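Local coordinates for protein chaperone SYCD (Yersinia enterocolitica, PDB 2VGX) that serves as the type III secretion chaperone of the translocator proteins and probably modulates expression of the yop operon, at the interface of chains A and B. Numbering follows the deposited sequence. Chains: chain A, Chaperone SYCD; chain B, Chaperone SYCD.

The contacts run along one face between two copies of SycD, with helix 44-50 of each chain near the middle. Contacts 2 and 3 have centres of C-alpha atoms about 7 Å apart and share A:Ile10, A:Leu50 and B:Val49, so they form one largely apolar patch with a polar rim in contact 3. Contact 1 lies about 13 Å from contact 2 and about 20 Å from contact 3, measured the same way. There helix 7-14 of chain B reaches chain A. The N-terminal segments differ, and the contacts are not symmetric. This is an alternative dimer assembly; the coordinates alone do not show which dimer forms in solution.

Contact 1: the interface of chains A and B. Residues chain A 41, 45, 65, 68, 73; chain B 12-15, 20.
The end of helix 7-14 of chain B, with the loop after it, meets helices 44-50, 55-67 and 71-84 of chain A and the loop residue A:His41. Both chains are copies of a tetratricopeptide repeat (TPR) chaperone of the LcrH/SycD family. B:Leu13 carries the contact. Its CD2 methyl lies over one face of the A:His41 imidazole, 3.8 Å from the ring centre and offset toward the rim. Its CD1 methyl meets CD1 of A:Leu73 at 3.6 Å, the two side chains crossing at about a right angle. With CG anti to the backbone N (chi1 -179°), the A:His41 ring is placed where its face meets the B:Leu13 methyl and its NE2 meets A:Arg65. A:Arg65 NE donates to NE2 of this ring at 3.0 Å, close to both flat planes, which should fix the ring's rotation. The same guanidinium gives NH1 to the backbone O of A:Leu73 at 2.9 Å. Its NH2 reaches across to the backbone O of B:Leu13 at 2.8 Å. That donor stands above the carbonyl plane, 40° out of it. One guanidinium thus ties two pieces of chain A to the end of the chain B helix. Alongside, A:Gln45 NE2 makes a weak bond to the backbone O of the poorly ordered B:Glu15.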
loop_
_atom_site.group_PDB
_atom_site.type_symbol
_atom_site.label_atom_id
_atom_site.label_comp_id
_atom_site.label_asym_id
_atom_site.label_seq_id
_atom_site.Cartn_x
_atom_site.Cartn_y
_atom_site.Cartn_z
ATOM N N HIS A 41 1.035 10.943 1.865
ATOM C CA HIS A 41 0.575 10.990 0.454
ATOM C C HIS A 41 0.834 9.621 -0.229
ATOM O O HIS A 41 0.047 9.188 -1.056
ATOM C CB HIS A 41 1.341 12.104 -0.300
ATOM C CG HIS A 41 0.939 12.261 -1.745
ATOM N ND1 HIS A 41 1.359 11.396 -2.729
ATOM C CD2 HIS A 41 0.167 13.185 -2.361
ATOM C CE1 HIS A 41 0.873 11.783 -3.895
ATOM N NE2 HIS A 41 0.138 12.865 -3.702
ATOM N N GLN A 45 -1.887 7.316 -2.009
ATOM C CA GLN A 45 -1.739 6.773 -3.398
ATOM C C GLN A 45 -2.061 5.302 -3.456
ATOM O O GLN A 45 -2.810 4.854 -4.338
ATOM C CB GLN A 45 -0.308 6.922 -3.885
ATOM C CG GLN A 45 0.044 8.386 -4.277
ATOM C CD GLN A 45 1.498 8.503 -4.731
ATOM O OE1 GLN A 45 2.366 8.827 -3.963
ATOM N NE2 GLN A 45 1.748 8.204 -5.992
ATOM N N ARG A 65 -1.647 16.898 -0.814
ATOM C CA ARG A 65 -1.194 17.740 -1.924
ATOM C C ARG A 65 -1.366 19.235 -1.606
ATOM O O ARG A 65 -0.482 20.046 -1.871
ATOM C CB ARG A 65 -1.926 17.371 -3.214
ATOM C CG ARG A 65 -1.510 15.992 -3.747
ATOM C CD ARG A 65 -2.371 15.464 -4.840
ATOM N NE ARG A 65 -1.766 14.275 -5.465
ATOM C CZ ARG A 65 -2.217 13.700 -6.579
ATOM N NH1 ARG A 65 -3.284 14.191 -7.222
ATOM N NH2 ARG A 65 -1.584 12.646 -7.072
ATOM N N MET A 68 1.082 20.503 0.780
ATOM C CA MET A 68 2.426 20.633 0.189
ATOM C C MET A 68 2.438 21.758 -0.819
ATOM O O MET A 68 3.424 21.970 -1.507
ATOM C CB MET A 68 2.878 19.315 -0.479
ATOM C CG MET A 68 3.150 18.145 0.492
ATOM S SD MET A 68 3.728 16.598 -0.297
ATOM C CE MET A 68 2.277 15.995 -1.086
ATOM N N LEU A 73 -2.607 19.599 -8.538
ATOM C CA LEU A 73 -2.714 18.173 -8.255
ATOM C C LEU A 73 -3.827 17.841 -7.240
ATOM O O LEU A 73 -4.476 16.783 -7.378
ATOM C CB LEU A 73 -1.377 17.612 -7.747
ATOM C CG LEU A 73 -0.137 17.663 -8.649
ATOM C CD1 LEU A 73 1.047 17.027 -7.902
ATOM C CD2 LEU A 73 -0.352 16.921 -9.911
ATOM N N MET B 12 6.593 11.842 -9.143
ATOM C CA MET B 12 6.603 11.021 -7.946
ATOM C C MET B 12 5.210 11.080 -7.305
ATOM O O MET B 12 4.747 10.084 -6.774
ATOM C CB MET B 12 7.710 11.485 -6.990
ATOM C CG MET B 12 7.730 10.840 -5.620
ATOM S SD MET B 12 8.354 9.146 -5.609
ATOM C CE MET B 12 7.612 8.541 -4.107
ATOM N N LEU B 13 4.542 12.236 -7.376
ATOM C CA LEU B 13 3.198 12.379 -6.783
ATOM C C LEU B 13 2.066 11.714 -7.562
ATOM O O LEU B 13 0.966 11.521 -7.033
ATOM C CB LEU B 13 2.854 13.847 -6.498
ATOM C CG LEU B 13 3.799 14.597 -5.536
ATOM C CD1 LEU B 13 3.329 16.019 -5.300
ATOM C CD2 LEU B 13 3.954 13.869 -4.194
ATOM N N ASN B 14 2.335 11.380 -8.815
ATOM C CA ASN B 14 1.330 10.806 -9.719
ATOM C C ASN B 14 1.468 9.317 -10.007
ATOM O O ASN B 14 0.588 8.728 -10.624
ATOM C CB ASN B 14 1.379 11.558 -11.047
ATOM C CG ASN B 14 0.511 12.782 -11.035
ATOM O OD1 ASN B 14 -0.677 12.702 -10.724
ATOM N ND2 ASN B 14 1.092 13.923 -11.366
ATOM N N GLU B 15 2.564 8.715 -9.574
ATOM C CA GLU B 15 2.858 7.330 -9.906
ATOM C C GLU B 15 3.252 6.577 -8.685
ATOM O O GLU B 15 3.891 7.136 -7.814
ATOM C CB GLU B 15 4.064 7.238 -10.866
ATOM C CG GLU B 15 3.900 8.012 -12.125
ATOM C CD GLU B 15 4.950 7.691 -13.174
ATOM O OE1 GLU B 15 6.064 7.220 -12.825
ATOM O OE2 GLU B 15 4.633 7.917 -14.366
ATOM N N THR B 20 7.514 4.854 -3.467
ATOM C CA THR B 20 6.209 5.041 -2.846
ATOM C C THR B 20 5.974 3.997 -1.746
ATOM O O THR B 20 5.315 4.299 -0.744
ATOM C CB THR B 20 5.062 4.894 -3.885
ATOM O OG1 THR B 20 5.377 5.633 -5.089
ATOM C CG2 THR B 20 3.706 5.329 -3.300
#

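Contact 2: the interface of chains A and B. Residues chain A 10, 46, 49-50; chain B 16, 49-50.
B:Val49 holds CG1 anti to its backbone N (chi1 174°), and this branch points at A:Ile10 and A:Leu50. B:Leu50 has CG anti to its carbonyl carbon (chi1 -66°), which carries both methyls to A:Ala46. The patch is apolar and joins helix 44-50 of the two TPR chaperone chains, with A:Ile10 added from the short helix 10-13 of chain A. CG1 of B:Val49 meets CG2 of A:Ile10 at 3.5 Å, a tight methyl contact. These two side chains run antiparallel alongside each other. The same CG1 also touches CD2 of A:Leu50 at 3.7 Å, so one valine branch is shared by two chain A residues. B:Leu50 spreads its methyls differently. Its CD1 rests on CB of A:Ala46 at 3.6 Å. Its CD2 lies 3.9 Å from CA of A:Ala46 and 4.0 Å from CG1 of A:Val49. The small alanine side chain probably allows this close approach to the helix backbone of chain A. A:Val49 and B:Leu50 cross obliquely, branch to branch. B:Ile16, from the loop before helix 18-33 of chain B, approaches A:Ala46 from a different direction, roughly at right angles to the leucine, and its CD1 lies 4.1 Å from the alanine backbone N. No polar atoms of the two chains pair within this patch.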
loop_
_atom_site.group_PDB
_atom_site.type_symbol
_atom_site.label_atom_id
_atom_site.label_comp_id
_atom_site.label_asym_id
_atom_site.label_seq_id
_atom_site.Cartn_x
_atom_site.Cartn_y
_atom_site.Cartn_z
ATOM N N ILE A 10 -9.699 -3.283 -6.960
ATOM C CA ILE A 10 -8.500 -4.099 -6.939
ATOM C C ILE A 10 -8.369 -4.869 -5.626
ATOM O O ILE A 10 -7.990 -6.032 -5.630
ATOM C CB ILE A 10 -7.214 -3.195 -7.117
ATOM C CG1 ILE A 10 -7.198 -2.467 -8.484
ATOM C CG2 ILE A 10 -5.920 -3.991 -6.891
ATOM C CD1 ILE A 10 -7.363 -3.357 -9.693
ATOM N N ALA A 46 -1.493 4.543 -2.517
ATOM C CA ALA A 46 -1.723 3.123 -2.506
ATOM C C ALA A 46 -3.202 2.838 -2.271
ATOM O O ALA A 46 -3.774 1.970 -2.941
ATOM C CB ALA A 46 -0.885 2.441 -1.445
ATOM N N VAL A 49 -5.568 3.301 -5.309
ATOM C CA VAL A 49 -5.453 2.215 -6.276
ATOM C C VAL A 49 -6.258 0.984 -5.780
ATOM O O VAL A 49 -6.954 0.314 -6.564
ATOM C CB VAL A 49 -3.925 1.845 -6.478
ATOM C CG1 VAL A 49 -3.724 0.446 -7.126
ATOM C CG2 VAL A 49 -3.259 2.936 -7.291
ATOM N N LEU A 50 -6.170 0.734 -4.471
ATOM C CA LEU A 50 -6.793 -0.465 -3.829
ATOM C C LEU A 50 -8.297 -0.388 -3.793
ATOM O O LEU A 50 -8.952 -1.419 -3.998
ATOM C CB LEU A 50 -6.231 -0.743 -2.414
ATOM C CG LEU A 50 -4.754 -1.234 -2.464
ATOM C CD1 LEU A 50 -4.105 -1.265 -1.079
ATOM C CD2 LEU A 50 -4.564 -2.596 -3.136
ATOM N N ILE B 16 2.874 5.298 -8.640
ATOM C CA ILE B 16 3.371 4.357 -7.650
ATOM C C ILE B 16 4.707 3.793 -8.169
ATOM O O ILE B 16 4.731 3.197 -9.240
ATOM C CB ILE B 16 2.393 3.185 -7.504
ATOM C CG1 ILE B 16 0.941 3.668 -7.271
ATOM C CG2 ILE B 16 2.896 2.164 -6.463
ATOM C CD1 ILE B 16 0.719 4.278 -5.989
ATOM N N VAL B 49 0.059 -6.851 -3.990
ATOM C CA VAL B 49 -0.942 -6.331 -4.941
ATOM C C VAL B 49 -0.492 -5.078 -5.683
ATOM O O VAL B 49 -0.738 -4.931 -6.922
ATOM C CB VAL B 49 -2.296 -6.144 -4.235
ATOM C CG1 VAL B 49 -3.336 -5.475 -5.146
ATOM C CG2 VAL B 49 -2.805 -7.524 -3.763
ATOM N N LEU B 50 0.162 -4.182 -4.931
ATOM C CA LEU B 50 0.656 -2.915 -5.472
ATOM C C LEU B 50 1.831 -3.084 -6.411
ATOM O O LEU B 50 1.937 -2.344 -7.388
ATOM C CB LEU B 50 0.952 -1.909 -4.349
ATOM C CG LEU B 50 -0.273 -1.407 -3.553
ATOM C CD1 LEU B 50 0.081 -0.996 -2.083
ATOM C CD2 LEU B 50 -1.034 -0.294 -4.306
#

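Contact 3: the interface of chains A and B. Residues chain A 10, 14-16, 50; chain B 45-46, 49.
B:Val49 forms the apolar centre, and its CG2 branch faces A:Ile16 and A:Asn14. CD1 of A:Ile16 touches this methyl at 3.6 Å, the two side chains meeting end to end. The isoleucine is extended, with CD1 anti to CA (chi2 174°), and this carries the methyl to helix 44-50 of chain B. There it also lies 3.9 Å from CA of B:Ala46. A:Asn14 approaches B:Val49 end-on as well. Its CB lies 3.6 Å from CG2 of the valine, and its amide carbon CG also touches that methyl. The other valine branch, CG1, lies 3.8 Å from ND2 of A:Asn14 and keeps its contacts with A:Ile10 and A:Leu50. The asparagine amide is held by its own chain: ND2 donates to the backbone O of A:Ile10 at 2.8 Å. This bond is nearly straight (170° at H), and the acceptor lies in the amide plane. It should fix the amide's orientation beside the valine. At the polar rim a water bridges the chains, 2.9 Å from the backbone O of A:Asn14 and 2.8 Å from NE2 of B:Gln45. B:Gln45 reaches it with an extended chain beyond CG. The site lies where helix 10-13 of chain A, the loop after it and the end of helix 44-50 meet helix 44-50 of chain B, within the TPR chaperone dimer of the deposited assembly.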
loop_
_atom_site.group_PDB
_atom_site.type_symbol
_atom_site.label_atom_id
_atom_site.label_comp_id
_atom_site.label_asym_id
_atom_site.label_seq_id
_atom_site.Cartn_x
_atom_site.Cartn_y
_atom_site.Cartn_z
ATOM N N ILE A 10 -9.699 -3.283 -6.960
ATOM C CA ILE A 10 -8.500 -4.099 -6.939
ATOM C C ILE A 10 -8.369 -4.869 -5.626
ATOM O O ILE A 10 -7.990 -6.032 -5.630
ATOM C CB ILE A 10 -7.214 -3.195 -7.117
ATOM C CG1 ILE A 10 -7.198 -2.467 -8.484
ATOM C CG2 ILE A 10 -5.920 -3.991 -6.891
ATOM C CD1 ILE A 10 -7.363 -3.357 -9.693
ATOM N N ASN A 14 -8.433 -8.989 -5.131
ATOM C CA ASN A 14 -7.296 -9.657 -4.512
ATOM C C ASN A 14 -7.489 -10.167 -3.091
ATOM O O ASN A 14 -6.526 -10.576 -2.427
ATOM C CB ASN A 14 -6.096 -8.728 -4.590
ATOM C CG ASN A 14 -5.561 -8.637 -5.975
ATOM O OD1 ASN A 14 -4.755 -9.476 -6.368
ATOM N ND2 ASN A 14 -6.008 -7.623 -6.748
ATOM N N GLU A 15 -8.734 -10.148 -2.639
ATOM C CA GLU A 15 -9.120 -10.593 -1.302
ATOM C C GLU A 15 -8.409 -9.824 -0.188
ATOM O O GLU A 15 -8.007 -10.403 0.820
ATOM C CB GLU A 15 -8.935 -12.116 -1.181
ATOM C CG GLU A 15 -9.787 -12.876 -2.218
ATOM C CD GLU A 15 -9.470 -14.366 -2.287
ATOM O OE1 GLU A 15 -8.327 -14.785 -1.949
ATOM O OE2 GLU A 15 -10.388 -15.120 -2.702
ATOM N N ILE A 16 -8.232 -8.518 -0.402
ATOM C CA ILE A 16 -7.760 -7.628 0.649
ATOM C C ILE A 16 -9.036 -7.091 1.296
ATOM O O ILE A 16 -9.873 -6.481 0.616
ATOM C CB ILE A 16 -6.932 -6.470 0.082
ATOM C CG1 ILE A 16 -5.594 -7.039 -0.450
ATOM C CG2 ILE A 16 -6.632 -5.438 1.162
ATOM C CD1 ILE A 16 -4.775 -6.018 -1.151
ATOM N N LEU A 50 -6.170 0.734 -4.471
ATOM C CA LEU A 50 -6.793 -0.465 -3.829
ATOM C C LEU A 50 -8.297 -0.388 -3.793
ATOM O O LEU A 50 -8.952 -1.419 -3.998
ATOM C CB LEU A 50 -6.231 -0.743 -2.414
ATOM C CG LEU A 50 -4.754 -1.234 -2.464
ATOM C CD1 LEU A 50 -4.105 -1.265 -1.079
ATOM C CD2 LEU A 50 -4.564 -2.596 -3.136
ATOM N N GLN B 45 0.677 -8.490 2.060
ATOM C CA GLN B 45 -0.339 -8.794 1.061
ATOM C C GLN B 45 -0.728 -7.555 0.208
ATOM O O GLN B 45 -0.853 -7.659 -1.032
ATOM C CB GLN B 45 -1.574 -9.364 1.716
ATOM C CG GLN B 45 -2.591 -9.771 0.715
ATOM C CD GLN B 45 -3.764 -10.467 1.353
ATOM O OE1 GLN B 45 -4.231 -10.070 2.428
ATOM N NE2 GLN B 45 -4.254 -11.508 0.694
ATOM N N ALA B 46 -0.939 -6.400 0.845
ATOM C CA ALA B 46 -1.225 -5.153 0.096
ATOM C C ALA B 46 -0.050 -4.780 -0.811
ATOM O O ALA B 46 -0.247 -4.338 -1.941
ATOM C CB ALA B 46 -1.527 -3.971 1.068
ATOM N N VAL B 49 0.059 -6.851 -3.990
ATOM C CA VAL B 49 -0.942 -6.331 -4.941
ATOM C C VAL B 49 -0.492 -5.078 -5.683
ATOM O O VAL B 49 -0.738 -4.931 -6.922
ATOM C CB VAL B 49 -2.296 -6.144 -4.235
ATOM C CG1 VAL B 49 -3.336 -5.475 -5.146
ATOM C CG2 VAL B 49 -2.805 -7.524 -3.763
HETATM O O HOH W 1 -3.957 -11.805 -2.105
#